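Long-range contacts in RagB/SusD domain protein (Flavobacterium johnsoniae, PDB 5J5U), which binds chitin and, as a SusD homologue, probably captures chitin chains at the outer membrane for a polysaccharide utilization system: residues Phe22-Met27 with Lys169-Tyr174; Asn79-Val84 with Ile106-Val111; Asp221-Met226 with Pro331-Ser336; Ser28-Tyr33 with Trp73-Ala78. All blocks are in the same frame, centred on the assembly; numbering follows the deposited sequence.

Overall arrangement
Near the N terminus, helix 16-29 meets the loop Lys169-Tyr174 in contact 1, which closes a loop of 141 residues. Contacts 4 and 2 are both nested inside it, in series. Contact 4 comes first and ties the junction of helices 16-29 and 31-45 to helix 66-90. Contact 2 then pairs the next turns of helix 66-90 with helix 98-119. Contact 3 opens after contact 1 has closed and joins two distant strands, 224-226 and 332-335. The four touch one another: Tyr33 of contact 4 bonds Glu80 of contact 2, Met107 packs on Gln24, Tyr174 reaches Asp222, and Ser28 packs on Phe332.

Contact 1 (Phe22-Met27 with Lys169-Tyr174); sequences FTQLCM and KGDLFY
Gln24 uses both ends of its side-chain amide on the loop 169-174. OE1 accepts from Leu172 N at 2.7 Å, on a lone pair in the carbonyl plane. NE2 donates to Asp171 OD1 at 3.0 Å, and that oxygen is met on its anti side. The same amide lies stacked on the Phe173 ring, with planes 17° apart and Gln24 CD 3.8 Å above the ring plane. Gln24 CG adds a CH-pi contact, 4.1 Å from the Phe173 ring centroid. The extended chain (chi2 -174°) carries CD out from the helix to the ring. Beside it, Leu25 CG touches Leu172 CD1 at 3.9 Å. Further out, Asp171 OD2 takes bonds from Gly176 N and Trp181 NE1, which position the carboxylate. Asp171 OD1 also receives weak bonds from Phe173 N and Tyr174 N, and Trp181 and Met107 pack on both Gln24 and Phe173. An alanine at Gln24 would probably leave Leu172 N without its acceptor and uncover part of the Phe173 face. One buried amide thus supplies a donor, an acceptor and a flat surface, and its two different bonds fix which way round it sits, joining helix 16-29 to a loop that has no regular secondary structure.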
loop_
_atom_site.group_PDB
_atom_site.type_symbol
_atom_site.label_atom_id
_atom_site.label_comp_id
_atom_site.label_asym_id
_atom_site.label_seq_id
_atom_site.Cartn_x
_atom_site.Cartn_y
_atom_site.Cartn_z
ATOM N N PHE A 22 -9.641 5.690 -17.361
ATOM C CA PHE A 22 -10.667 5.466 -16.350
ATOM C C PHE A 22 -10.140 4.544 -15.231
ATOM O O PHE A 22 -10.242 4.876 -14.053
ATOM C CB PHE A 22 -11.909 4.875 -17.000
ATOM C CG PHE A 22 -13.021 4.596 -16.051
ATOM C CD1 PHE A 22 -13.927 5.592 -15.719
ATOM C CD2 PHE A 22 -13.182 3.335 -15.503
ATOM C CE1 PHE A 22 -14.968 5.335 -14.849
ATOM C CE2 PHE A 22 -14.214 3.077 -14.642
ATOM C CZ PHE A 22 -15.110 4.072 -14.309
ATOM N N THR A 23 -9.548 3.410 -15.599
ATOM C CA THR A 23 -9.012 2.496 -14.610
ATOM C C THR A 23 -7.949 3.133 -13.729
ATOM O O THR A 23 -7.963 2.991 -12.490
ATOM C CB THR A 23 -8.418 1.263 -15.272
ATOM O OG1 THR A 23 -9.480 0.505 -15.858
ATOM C CG2 THR A 23 -7.714 0.392 -14.231
ATOM N N GLN A 24 -7.011 3.813 -14.377
ATOM C CA GLN A 24 -5.958 4.508 -13.658
ATOM C C GLN A 24 -6.557 5.517 -12.675
ATOM O O GLN A 24 -6.125 5.593 -11.522
ATOM C CB GLN A 24 -4.997 5.179 -14.623
ATOM C CG GLN A 24 -4.116 4.180 -15.350
ATOM C CD GLN A 24 -3.064 4.850 -16.205
ATOM O OE1 GLN A 24 -3.111 6.060 -16.418
ATOM N NE2 GLN A 24 -2.112 4.063 -16.712
ATOM N N LEU A 25 -7.586 6.236 -13.105
ATOM C CA LEU A 25 -8.223 7.193 -12.215
ATOM C C LEU A 25 -9.004 6.489 -11.067
ATOM O O LEU A 25 -9.045 6.984 -9.945
ATOM C CB LEU A 25 -9.133 8.135 -13.026
ATOM C CG LEU A 25 -8.389 9.310 -13.711
ATOM C CD1 LEU A 25 -9.246 10.070 -14.741
ATOM C CD2 LEU A 25 -7.811 10.279 -12.667
ATOM N N CYS A 26 -9.575 5.318 -11.331
ATOM C CA CYS A 26 -10.266 4.555 -10.303
ATOM C C CYS A 26 -9.293 4.074 -9.199
ATOM O O CYS A 26 -9.654 3.972 -8.023
ATOM C CB CYS A 26 -10.987 3.358 -10.928
ATOM S SG CYS A 26 -12.606 3.709 -11.692
ATOM N N MET A 27 -8.051 3.789 -9.576
ATOM C CA MET A 27 -7.122 3.229 -8.599
ATOM C C MET A 27 -6.701 4.191 -7.479
ATOM O O MET A 27 -6.109 3.750 -6.498
ATOM C CB MET A 27 -5.869 2.706 -9.297
ATOM C CG MET A 27 -6.113 1.452 -10.095
ATOM S SD MET A 27 -4.556 0.771 -10.690
ATOM C CE MET A 27 -3.828 0.173 -9.154
ATOM N N LYS A 169 -1.771 5.082 -25.386
ATOM C CA LYS A 169 -2.600 6.276 -25.260
ATOM C C LYS A 169 -3.482 6.205 -24.022
ATOM O O LYS A 169 -4.050 5.158 -23.739
ATOM C CB LYS A 169 -3.468 6.441 -26.511
ATOM C CG LYS A 169 -2.672 6.771 -27.796
ATOM C CD LYS A 169 -2.020 8.150 -27.712
ATOM C CE LYS A 169 -1.260 8.491 -28.990
ATOM N NZ LYS A 169 -0.796 9.912 -29.037
ATOM N N GLY A 170 -3.593 7.300 -23.273
ATOM C CA GLY A 170 -4.490 7.339 -22.124
ATOM C C GLY A 170 -3.800 7.048 -20.800
ATOM O O GLY A 170 -4.434 6.901 -19.745
ATOM N N ASP A 171 -2.483 6.969 -20.873
ATOM C CA ASP A 171 -1.654 6.654 -19.730
ATOM C C ASP A 171 -1.301 7.914 -18.938
ATOM O O ASP A 171 -0.524 8.757 -19.400
ATOM C CB ASP A 171 -0.394 5.927 -20.199
ATOM C CG ASP A 171 0.603 5.736 -19.106
ATOM O OD1 ASP A 171 0.187 5.575 -17.934
ATOM O OD2 ASP A 171 1.810 5.718 -19.426
ATOM N N LEU A 172 -1.893 8.045 -17.751
ATOM C CA LEU A 172 -1.636 9.195 -16.884
ATOM C C LEU A 172 -0.414 8.992 -15.977
ATOM O O LEU A 172 0.147 9.947 -15.454
ATOM C CB LEU A 172 -2.868 9.494 -16.030
ATOM C CG LEU A 172 -4.095 9.903 -16.839
ATOM C CD1 LEU A 172 -5.317 10.038 -15.937
ATOM C CD2 LEU A 172 -3.856 11.163 -17.629
ATOM N N PHE A 173 -0.015 7.744 -15.794
ATOM C CA PHE A 173 1.120 7.423 -14.944
ATOM C C PHE A 173 2.393 7.918 -15.595
ATOM O O PHE A 173 3.273 8.489 -14.953
ATOM C CB PHE A 173 1.246 5.907 -14.720
ATOM C CG PHE A 173 0.176 5.297 -13.851
ATOM C CD1 PHE A 173 -0.608 6.077 -13.014
ATOM C CD2 PHE A 173 -0.031 3.923 -13.878
ATOM C CE1 PHE A 173 -1.594 5.504 -12.225
ATOM C CE2 PHE A 173 -1.005 3.330 -13.086
ATOM C CZ PHE A 173 -1.795 4.121 -12.257
ATOM N N TYR A 174 2.491 7.657 -16.890
ATOM C CA TYR A 174 3.757 7.780 -17.587
ATOM C C TYR A 174 3.668 8.335 -18.993
ATOM O O TYR A 174 4.679 8.382 -19.688
ATOM C CB TYR A 174 4.435 6.406 -17.657
ATOM C CG TYR A 174 4.852 5.811 -16.333
ATOM C CD1 TYR A 174 4.507 4.505 -15.999
ATOM C CD2 TYR A 174 5.606 6.536 -15.432
ATOM C CE1 TYR A 174 4.897 3.943 -14.796
ATOM C CE2 TYR A 174 6.011 5.981 -14.219
ATOM C CZ TYR A 174 5.647 4.679 -13.905
ATOM O OH TYR A 174 6.053 4.110 -12.700
#

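Contact 2 (Asn79-Val84 with Ile106-Val111); sequences NELKNV and IMKVMV
Glu80 opens the contact by passing its side chain across Val111. Its OE1 lies 3.7 Å from Val111 CG1, and its CB touches the same methyl. The carboxylate itself is held by other partners: Arg114 in a salt bridge to OE1, and Tyr33 in a hydrogen bond to OE2. One residue on, Leu81 reaches Lys108, with Leu81 CD1 4.1 Å from Lys108 CD. Leu81 CD1 also faces Val111 CG1 at 4.3 Å. The aliphatic part of Lys108 lies at the interface, while its NZ bonds Tyr124 OH. A turn after Glu80, Val84 CG2, anti to the backbone N, lies 3.7 Å from Met107 CB and also touches the Lys108 backbone. Val84 CG1 meets Lys108 CB at 4.0 Å and also touches CD, the two side chains crossing at about a right angle. An alanine at Val84 would probably open a gap beside Met107 CB and give the Lys108 chain more freedom to turn. No hydrogen bond crosses between the segments. The axes of the two segments pass 9.7 Å apart with their directions at 160°, the geometry of an antiparallel helical hairpin, consistent with the TPR-like helical pairs of SusD-family proteins.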
loop_
_atom_site.group_PDB
_atom_site.type_symbol
_atom_site.label_atom_id
_atom_site.label_comp_id
_atom_site.label_asym_id
_atom_site.label_seq_id
_atom_site.Cartn_x
_atom_site.Cartn_y
_atom_site.Cartn_z
ATOM N N ASN A 79 -16.030 -1.512 -11.117
ATOM C CA ASN A 79 -15.449 -0.469 -11.963
ATOM C C ASN A 79 -14.193 -0.872 -12.711
ATOM O O ASN A 79 -14.051 -0.530 -13.882
ATOM C CB ASN A 79 -15.121 0.784 -11.136
ATOM C CG ASN A 79 -16.354 1.396 -10.485
ATOM O OD1 ASN A 79 -17.449 1.357 -11.056
ATOM N ND2 ASN A 79 -16.181 1.966 -9.283
ATOM N N GLU A 80 -13.268 -1.549 -12.032
ATOM C CA GLU A 80 -11.887 -1.656 -12.528
ATOM C C GLU A 80 -11.580 -2.905 -13.352
ATOM O O GLU A 80 -11.158 -2.790 -14.498
ATOM C CB GLU A 80 -10.905 -1.562 -11.351
ATOM C CG GLU A 80 -11.009 -0.232 -10.598
ATOM C CD GLU A 80 -10.187 -0.184 -9.318
ATOM O OE1 GLU A 80 -9.282 -1.034 -9.127
ATOM O OE2 GLU A 80 -10.459 0.713 -8.489
ATOM N N LEU A 81 -11.821 -4.086 -12.785
ATOM C CA LEU A 81 -11.346 -5.327 -13.387
ATOM C C LEU A 81 -11.903 -5.532 -14.790
ATOM O O LEU A 81 -11.175 -5.919 -15.709
ATOM C CB LEU A 81 -11.704 -6.505 -12.503
ATOM C CG LEU A 81 -11.075 -7.817 -12.937
ATOM C CD1 LEU A 81 -9.557 -7.789 -12.788
ATOM C CD2 LEU A 81 -11.683 -8.909 -12.081
ATOM N N LYS A 82 -13.179 -5.211 -14.957
ATOM C CA LYS A 82 -13.865 -5.382 -16.229
ATOM C C LYS A 82 -13.293 -4.522 -17.355
ATOM O O LYS A 82 -13.129 -4.986 -18.484
ATOM C CB LYS A 82 -15.344 -5.072 -16.031
ATOM C CG LYS A 82 -16.033 -4.463 -17.233
ATOM C CD LYS A 82 -17.453 -4.050 -16.866
ATOM C CE LYS A 82 -17.465 -3.161 -15.623
ATOM N NZ LYS A 82 -16.575 -1.967 -15.734
ATOM N N ASN A 83 -12.933 -3.287 -17.038
ATOM C CA ASN A 83 -12.387 -2.407 -18.056
ATOM C C ASN A 83 -11.056 -2.907 -18.551
ATOM O O ASN A 83 -10.778 -2.905 -19.759
ATOM C CB ASN A 83 -12.227 -0.989 -17.523
ATOM C CG ASN A 83 -13.448 -0.155 -17.758
ATOM O OD1 ASN A 83 -13.720 0.256 -18.885
ATOM N ND2 ASN A 83 -14.223 0.070 -16.705
ATOM N N VAL A 84 -10.226 -3.328 -17.607
ATOM C CA VAL A 84 -8.868 -3.685 -17.944
ATOM C C VAL A 84 -8.873 -5.046 -18.668
ATOM O O VAL A 84 -8.035 -5.298 -19.558
ATOM C CB VAL A 84 -7.984 -3.655 -16.692
ATOM C CG1 VAL A 84 -8.273 -4.844 -15.791
ATOM C CG2 VAL A 84 -6.532 -3.593 -17.093
ATOM N N ILE A 106 -0.231 -5.336 -17.211
ATOM C CA ILE A 106 0.451 -4.840 -16.020
ATOM C C ILE A 106 -0.594 -4.173 -15.121
ATOM O O ILE A 106 -0.666 -4.461 -13.922
ATOM C CB ILE A 106 1.598 -3.866 -16.380
ATOM C CG1 ILE A 106 2.668 -4.603 -17.178
ATOM C CG2 ILE A 106 2.271 -3.319 -15.145
ATOM C CD1 ILE A 106 3.705 -3.699 -17.752
ATOM N N MET A 107 -1.455 -3.351 -15.725
ATOM C CA MET A 107 -2.510 -2.718 -14.957
ATOM C C MET A 107 -3.288 -3.801 -14.219
ATOM O O MET A 107 -3.554 -3.662 -13.020
ATOM C CB MET A 107 -3.457 -1.906 -15.848
ATOM C CG MET A 107 -2.909 -0.575 -16.303
ATOM S SD MET A 107 -2.602 0.593 -14.973
ATOM C CE MET A 107 -4.234 0.892 -14.315
ATOM N N LYS A 108 -3.598 -4.895 -14.922
ATOM C CA LYS A 108 -4.532 -5.864 -14.373
ATOM C C LYS A 108 -3.937 -6.493 -13.128
ATOM O O LYS A 108 -4.668 -6.808 -12.180
ATOM C CB LYS A 108 -4.916 -6.928 -15.394
ATOM C CG LYS A 108 -5.690 -8.092 -14.774
ATOM C CD LYS A 108 -6.794 -8.606 -15.680
ATOM C CE LYS A 108 -6.318 -9.718 -16.582
ATOM N NZ LYS A 108 -5.515 -10.742 -15.873
ATOM N N VAL A 109 -2.606 -6.597 -13.090
ATOM C CA VAL A 109 -1.979 -7.173 -11.905
ATOM C C VAL A 109 -2.140 -6.185 -10.739
ATOM O O VAL A 109 -2.568 -6.563 -9.657
ATOM C CB VAL A 109 -0.493 -7.538 -12.155
ATOM C CG1 VAL A 109 0.169 -8.017 -10.866
ATOM C CG2 VAL A 109 -0.384 -8.615 -13.246
ATOM N N MET A 110 -1.859 -4.913 -10.984
ATOM C CA MET A 110 -1.960 -3.902 -9.943
ATOM C C MET A 110 -3.379 -3.805 -9.381
ATOM O O MET A 110 -3.571 -3.740 -8.161
ATOM C CB MET A 110 -1.521 -2.545 -10.491
ATOM C CG MET A 110 -0.031 -2.468 -10.798
ATOM S SD MET A 110 0.448 -0.920 -11.614
ATOM C CE MET A 110 0.449 0.206 -10.227
ATOM N N VAL A 111 -4.366 -3.823 -10.269
ATOM C CA VAL A 111 -5.758 -3.861 -9.848
ATOM C C VAL A 111 -6.024 -5.085 -8.941
ATOM O O VAL A 111 -6.576 -4.931 -7.855
ATOM C CB VAL A 111 -6.740 -3.891 -11.085
ATOM C CG1 VAL A 111 -8.180 -4.251 -10.675
ATOM C CG2 VAL A 111 -6.704 -2.571 -11.905
#

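Contact 3 (Asp221-Met226 with Pro331-Ser336); sequences DDNCLM and PFLHVS
Met226 and Phe332 form a hydrogen-bonded pair in a two-stranded antiparallel sheet, a small element in a mostly helical fold. Four backbone bonds join the two segments. At this end, Met226 N donates to Phe332 O at 3.0 Å, and Phe332 N returns the bond to Met226 O at 3.0 Å. Both oxygens also receive a CA-H contact, Phe332 O from Leu225 CA and Met226 O from Pro331 CA. Further along, Cys224 O accepts from His334 N at 2.8 Å, and Cys224 N gives to Val335 O at 2.9 Å. These four bonds satisfy the backbone N of Cys224, Met226, Phe332 and His334, and the carbonyl O of Cys224, Met226, Phe332 and Val335.

Several side chains find polar partners beyond the strands. Asn223 OD1 accepts from Tyr337 N, and Ser336 OG caps helix 337-349 through Glu339 N. Asp222 forms salt bridges with Lys180 and Lys183 of helix 178-195, while its carbonyl O accepts from Tyr174 OH.

Leu225 and Leu333 are a non-hydrogen-bonded pair on one face of the sheet. The other face bears Cys224, Met226, Phe332 and Val335. Asn223 CB lies 3.8 Å from Leu333 CD1. Chi2 of Leu333 (61°) turns that methyl toward the partner strand, with Leu333 CD1 3.7 Å from Leu225 CD1. The same Leu333 CD1 lies 3.6 Å from Cys224 O.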
loop_
_atom_site.group_PDB
_atom_site.type_symbol
_atom_site.label_atom_id
_atom_site.label_comp_id
_atom_site.label_asym_id
_atom_site.label_seq_id
_atom_site.Cartn_x
_atom_site.Cartn_y
_atom_site.Cartn_z
ATOM N N ASP A 221 12.199 9.410 -10.093
ATOM C CA ASP A 221 11.591 9.848 -11.356
ATOM C C ASP A 221 10.708 8.784 -11.979
ATOM O O ASP A 221 9.811 9.088 -12.765
ATOM C CB ASP A 221 12.664 10.239 -12.364
ATOM C CG ASP A 221 13.400 11.487 -11.970
ATOM O OD1 ASP A 221 12.905 12.196 -11.068
ATOM O OD2 ASP A 221 14.477 11.749 -12.549
ATOM N N ASP A 222 10.988 7.535 -11.632
ATOM C CA ASP A 222 10.282 6.401 -12.191
ATOM C C ASP A 222 9.038 5.998 -11.395
ATOM O O ASP A 222 8.270 5.150 -11.846
ATOM C CB ASP A 222 11.240 5.213 -12.275
ATOM C CG ASP A 222 12.361 5.447 -13.266
ATOM O OD1 ASP A 222 12.134 6.215 -14.227
ATOM O OD2 ASP A 222 13.454 4.857 -13.099
ATOM N N ASN A 223 8.858 6.593 -10.214
ATOM C CA ASN A 223 7.701 6.320 -9.349
ATOM C C ASN A 223 6.368 6.319 -10.080
ATOM O O ASN A 223 6.149 7.122 -10.977
ATOM C CB ASN A 223 7.627 7.329 -8.212
ATOM C CG ASN A 223 8.661 7.088 -7.172
ATOM O OD1 ASN A 223 9.517 6.231 -7.347
ATOM N ND2 ASN A 223 8.595 7.832 -6.067
ATOM N N CYS A 224 5.483 5.409 -9.684
ATOM C CA CYS A 224 4.144 5.365 -10.245
ATOM C C CYS A 224 3.189 6.287 -9.474
ATOM O O CYS A 224 2.821 6.009 -8.332
ATOM C CB CYS A 224 3.625 3.933 -10.246
ATOM S SG CYS A 224 2.139 3.759 -11.159
ATOM N N LEU A 225 2.813 7.387 -10.119
ATOM C CA LEU A 225 2.015 8.470 -9.532
ATOM C C LEU A 225 0.785 8.768 -10.328
ATOM O O LEU A 225 0.803 8.687 -11.551
ATOM C CB LEU A 225 2.814 9.781 -9.470
ATOM C CG LEU A 225 3.795 10.135 -8.373
ATOM C CD1 LEU A 225 3.251 9.758 -7.009
ATOM C CD2 LEU A 225 5.128 9.492 -8.681
ATOM N N MET A 226 -0.276 9.150 -9.638
ATOM C CA MET A 226 -1.365 9.865 -10.273
ATOM C C MET A 226 -1.349 11.308 -9.773
ATOM O O MET A 226 -1.424 11.550 -8.562
ATOM C CB MET A 226 -2.716 9.246 -9.967
ATOM C CG MET A 226 -3.840 10.087 -10.522
ATOM S SD MET A 226 -3.703 10.164 -12.328
ATOM C CE MET A 226 -4.476 8.584 -12.741
ATOM N N PRO A 331 -1.023 14.411 -4.883
ATOM C CA PRO A 331 -0.766 13.255 -5.744
ATOM C C PRO A 331 -0.847 11.936 -4.977
ATOM O O PRO A 331 -0.627 11.920 -3.765
ATOM C CB PRO A 331 0.652 13.508 -6.249
ATOM C CG PRO A 331 1.260 14.420 -5.210
ATOM C CD PRO A 331 0.151 15.286 -4.736
ATOM N N PHE A 332 -1.131 10.844 -5.673
ATOM C CA PHE A 332 -1.174 9.535 -5.028
ATOM C C PHE A 332 -0.089 8.614 -5.586
ATOM O O PHE A 332 -0.041 8.360 -6.784
ATOM C CB PHE A 332 -2.543 8.887 -5.204
ATOM C CG PHE A 332 -2.743 7.669 -4.364
ATOM C CD1 PHE A 332 -2.329 6.418 -4.817
ATOM C CD2 PHE A 332 -3.360 7.761 -3.120
ATOM C CE1 PHE A 332 -2.513 5.275 -4.032
ATOM C CE2 PHE A 332 -3.558 6.611 -2.334
ATOM C CZ PHE A 332 -3.137 5.371 -2.791
ATOM N N LEU A 333 0.764 8.120 -4.689
ATOM C CA LEU A 333 1.874 7.226 -5.004
ATOM C C LEU A 333 1.492 5.735 -4.914
ATOM O O LEU A 333 1.164 5.247 -3.834
ATOM C CB LEU A 333 3.048 7.517 -4.051
ATOM C CG LEU A 333 4.323 6.677 -4.187
ATOM C CD1 LEU A 333 4.938 6.857 -5.551
ATOM C CD2 LEU A 333 5.336 7.011 -3.096
ATOM N N HIS A 334 1.584 5.012 -6.030
ATOM C CA HIS A 334 1.250 3.580 -6.068
ATOM C C HIS A 334 2.427 2.630 -5.804
ATOM O O HIS A 334 2.321 1.702 -4.998
ATOM C CB HIS A 334 0.640 3.219 -7.423
ATOM C CG HIS A 334 -0.737 3.760 -7.625
ATOM N ND1 HIS A 334 -1.831 3.283 -6.934
ATOM C CD2 HIS A 334 -1.202 4.734 -8.441
ATOM C CE1 HIS A 334 -2.909 3.940 -7.317
ATOM N NE2 HIS A 334 -2.555 4.828 -8.230
ATOM N N VAL A 335 3.521 2.828 -6.536
ATOM C CA VAL A 335 4.723 2.011 -6.410
ATOM C C VAL A 335 5.938 2.927 -6.438
ATOM O O VAL A 335 5.969 3.894 -7.202
ATOM C CB VAL A 335 4.840 0.953 -7.531
ATOM C CG1 VAL A 335 5.854 -0.098 -7.139
ATOM C CG2 VAL A 335 3.455 0.316 -7.870
ATOM N N SER A 336 6.950 2.624 -5.634
ATOM C CA SER A 336 7.999 3.603 -5.420
ATOM C C SER A 336 9.403 3.045 -5.588
ATOM O O SER A 336 9.616 1.830 -5.526
ATOM C CB SER A 336 7.863 4.208 -4.024
ATOM O OG SER A 336 8.244 3.275 -3.033
#

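Contact 4 (Ser28-Tyr33 with Trp73-Ala78); sequences SGDGYY and WRNVYA
Asn75 sits among Asp30, Tyr32 and Tyr33, and has the most surface buried here. Its ND2 donates to Asp30 OD2, with the amide and carboxylate planes 31° apart. The modelled separation is very short, so the bond's exact length is doubtful. Tyr32 crosses the Asn75 side chain at about a right angle. Its CD1 lies 3.7 Å from Asn75 ND2, and ring and amide planes are 19° apart. Tyr33 comes from another direction. Its ring edge, at CD2, meets Asn75 CB at 3.8 Å, and its plane stands 87° from the amide. The Tyr33 OH has Glu80 and Arg114 as partners. Asn75 OD1 takes a weak bond from Arg74 NH1 at 2.9 Å. The guanidinium lies too far from the Tyr32 ring for more than a weak cation-pi attraction. Asp30 is the N-cap of helix 31-45, and its OD1 accepts from Tyr32 N at 3.1 Å. The Asp30 carboxylate thus caps the start of helix 31-45, where the backbone N-H probably helps to stabilise its negative charge. If the short contact is taken at face value, it probably also receives the Asn75 amide, and so links that cap to helix 66-90.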
loop_
_atom_site.group_PDB
_atom_site.type_symbol
_atom_site.label_atom_id
_atom_site.label_comp_id
_atom_site.label_asym_id
_atom_site.label_seq_id
_atom_site.Cartn_x
_atom_site.Cartn_y
_atom_site.Cartn_z
ATOM N N SER A 28 -7.021 5.483 -7.594
ATOM C CA SER A 28 -6.640 6.444 -6.545
ATOM C C SER A 28 -7.717 7.478 -6.256
ATOM O O SER A 28 -7.737 8.066 -5.192
ATOM C CB SER A 28 -5.346 7.174 -6.918
ATOM O OG SER A 28 -5.571 8.087 -7.975
ATOM N N GLY A 29 -8.608 7.709 -7.209
ATOM C CA GLY A 29 -9.642 8.715 -7.057
ATOM C C GLY A 29 -10.977 8.199 -6.544
ATOM O O GLY A 29 -11.939 8.960 -6.428
ATOM N N ASP A 30 -11.058 6.901 -6.274
ATOM C CA ASP A 30 -12.282 6.334 -5.710
ATOM C C ASP A 30 -12.190 6.497 -4.193
ATOM O O ASP A 30 -11.553 5.694 -3.501
ATOM C CB ASP A 30 -12.461 4.859 -6.093
ATOM C CG ASP A 30 -13.863 4.340 -5.780
ATOM O OD1 ASP A 30 -14.583 4.998 -4.994
ATOM O OD2 ASP A 30 -14.224 3.252 -6.283
ATOM N N GLY A 31 -12.790 7.575 -3.697
ATOM C CA GLY A 31 -12.735 7.911 -2.290
ATOM C C GLY A 31 -13.470 6.887 -1.457
ATOM O O GLY A 31 -13.199 6.744 -0.260
ATOM N N TYR A 32 -14.394 6.173 -2.099
ATOM C CA TYR A 32 -15.192 5.167 -1.412
ATOM C C TYR A 32 -14.315 4.080 -0.760
ATOM O O TYR A 32 -14.512 3.779 0.418
ATOM C CB TYR A 32 -16.219 4.540 -2.370
ATOM C CG TYR A 32 -17.193 3.615 -1.687
ATOM C CD1 TYR A 32 -17.043 2.233 -1.753
ATOM C CD2 TYR A 32 -18.256 4.124 -0.944
ATOM C CE1 TYR A 32 -17.935 1.391 -1.111
ATOM C CE2 TYR A 32 -19.143 3.296 -0.302
ATOM C CZ TYR A 32 -18.975 1.933 -0.381
ATOM O OH TYR A 32 -19.858 1.102 0.260
ATOM N N TYR A 33 -13.340 3.507 -1.463
ATOM C CA TYR A 33 -12.519 2.496 -0.771
ATOM C C TYR A 33 -11.180 3.009 -0.297
ATOM O O TYR A 33 -10.528 2.340 0.501
ATOM C CB TYR A 33 -12.303 1.221 -1.611
ATOM C CG TYR A 33 -11.450 1.304 -2.842
ATOM C CD1 TYR A 33 -10.067 1.389 -2.766
ATOM C CD2 TYR A 33 -12.030 1.225 -4.104
ATOM C CE1 TYR A 33 -9.269 1.437 -3.935
ATOM C CE2 TYR A 33 -11.265 1.261 -5.262
ATOM C CZ TYR A 33 -9.894 1.364 -5.174
ATOM O OH TYR A 33 -9.160 1.393 -6.328
ATOM N N TRP A 73 -13.723 -4.864 -2.490
ATOM C CA TRP A 73 -14.338 -5.902 -3.313
ATOM C C TRP A 73 -15.354 -5.335 -4.317
ATOM O O TRP A 73 -15.225 -5.490 -5.541
ATOM C CB TRP A 73 -15.019 -6.914 -2.414
ATOM C CG TRP A 73 -15.768 -8.005 -3.116
ATOM C CD1 TRP A 73 -17.000 -7.920 -3.695
ATOM C CD2 TRP A 73 -15.349 -9.368 -3.258
ATOM N NE1 TRP A 73 -17.361 -9.142 -4.214
ATOM C CE2 TRP A 73 -16.373 -10.051 -3.943
ATOM C CE3 TRP A 73 -14.205 -10.076 -2.870
ATOM C CZ2 TRP A 73 -16.289 -11.399 -4.251
ATOM C CZ3 TRP A 73 -14.118 -11.412 -3.179
ATOM C CH2 TRP A 73 -15.161 -12.060 -3.868
ATOM N N ARG A 74 -16.349 -4.659 -3.767
ATOM C CA ARG A 74 -17.456 -4.142 -4.547
ATOM C C ARG A 74 -16.996 -3.191 -5.644
ATOM O O ARG A 74 -17.452 -3.304 -6.786
ATOM C CB ARG A 74 -18.445 -3.439 -3.638
ATOM C CG ARG A 74 -19.384 -2.524 -4.376
ATOM C CD ARG A 74 -20.224 -1.733 -3.395
ATOM N NE ARG A 74 -21.395 -1.152 -4.055
ATOM C CZ ARG A 74 -21.425 0.058 -4.607
ATOM N NH1 ARG A 74 -20.349 0.844 -4.571
ATOM N NH2 ARG A 74 -22.541 0.486 -5.188
ATOM N N ASN A 75 -16.064 -2.288 -5.330
ATOM C CA ASN A 75 -15.710 -1.287 -6.320
ATOM C C ASN A 75 -14.693 -1.780 -7.334
ATOM O O ASN A 75 -14.729 -1.383 -8.512
ATOM C CB ASN A 75 -15.226 -0.005 -5.653
ATOM C CG ASN A 75 -16.389 0.910 -5.267
ATOM O OD1 ASN A 75 -17.490 0.444 -4.978
ATOM N ND2 ASN A 75 -16.172 2.206 -5.348
ATOM N N VAL A 76 -13.803 -2.662 -6.916
ATOM C CA VAL A 76 -12.908 -3.260 -7.891
ATOM C C VAL A 76 -13.713 -4.093 -8.910
ATOM O O VAL A 76 -13.518 -3.948 -10.109
ATOM C CB VAL A 76 -11.811 -4.137 -7.220
ATOM C CG1 VAL A 76 -11.215 -5.104 -8.221
ATOM C CG2 VAL A 76 -10.731 -3.256 -6.623
ATOM N N TYR A 77 -14.653 -4.913 -8.454
ATOM C CA TYR A 77 -15.396 -5.690 -9.426
ATOM C C TYR A 77 -16.379 -4.835 -10.235
ATOM O O TYR A 77 -16.611 -5.118 -11.402
ATOM C CB TYR A 77 -16.124 -6.848 -8.748
ATOM C CG TYR A 77 -15.165 -7.946 -8.360
ATOM C CD1 TYR A 77 -14.396 -8.600 -9.325
ATOM C CD2 TYR A 77 -15.004 -8.315 -7.037
ATOM C CE1 TYR A 77 -13.507 -9.612 -8.969
ATOM C CE2 TYR A 77 -14.114 -9.309 -6.677
ATOM C CZ TYR A 77 -13.365 -9.945 -7.638
ATOM O OH TYR A 77 -12.485 -10.925 -7.249
ATOM N N ALA A 78 -16.960 -3.797 -9.641
ATOM C CA ALA A 78 -17.886 -2.957 -10.400
ATOM C C ALA A 78 -17.180 -2.086 -11.455
ATOM O O ALA A 78 -17.645 -1.977 -12.590
ATOM C CB ALA A 78 -18.692 -2.092 -9.463
#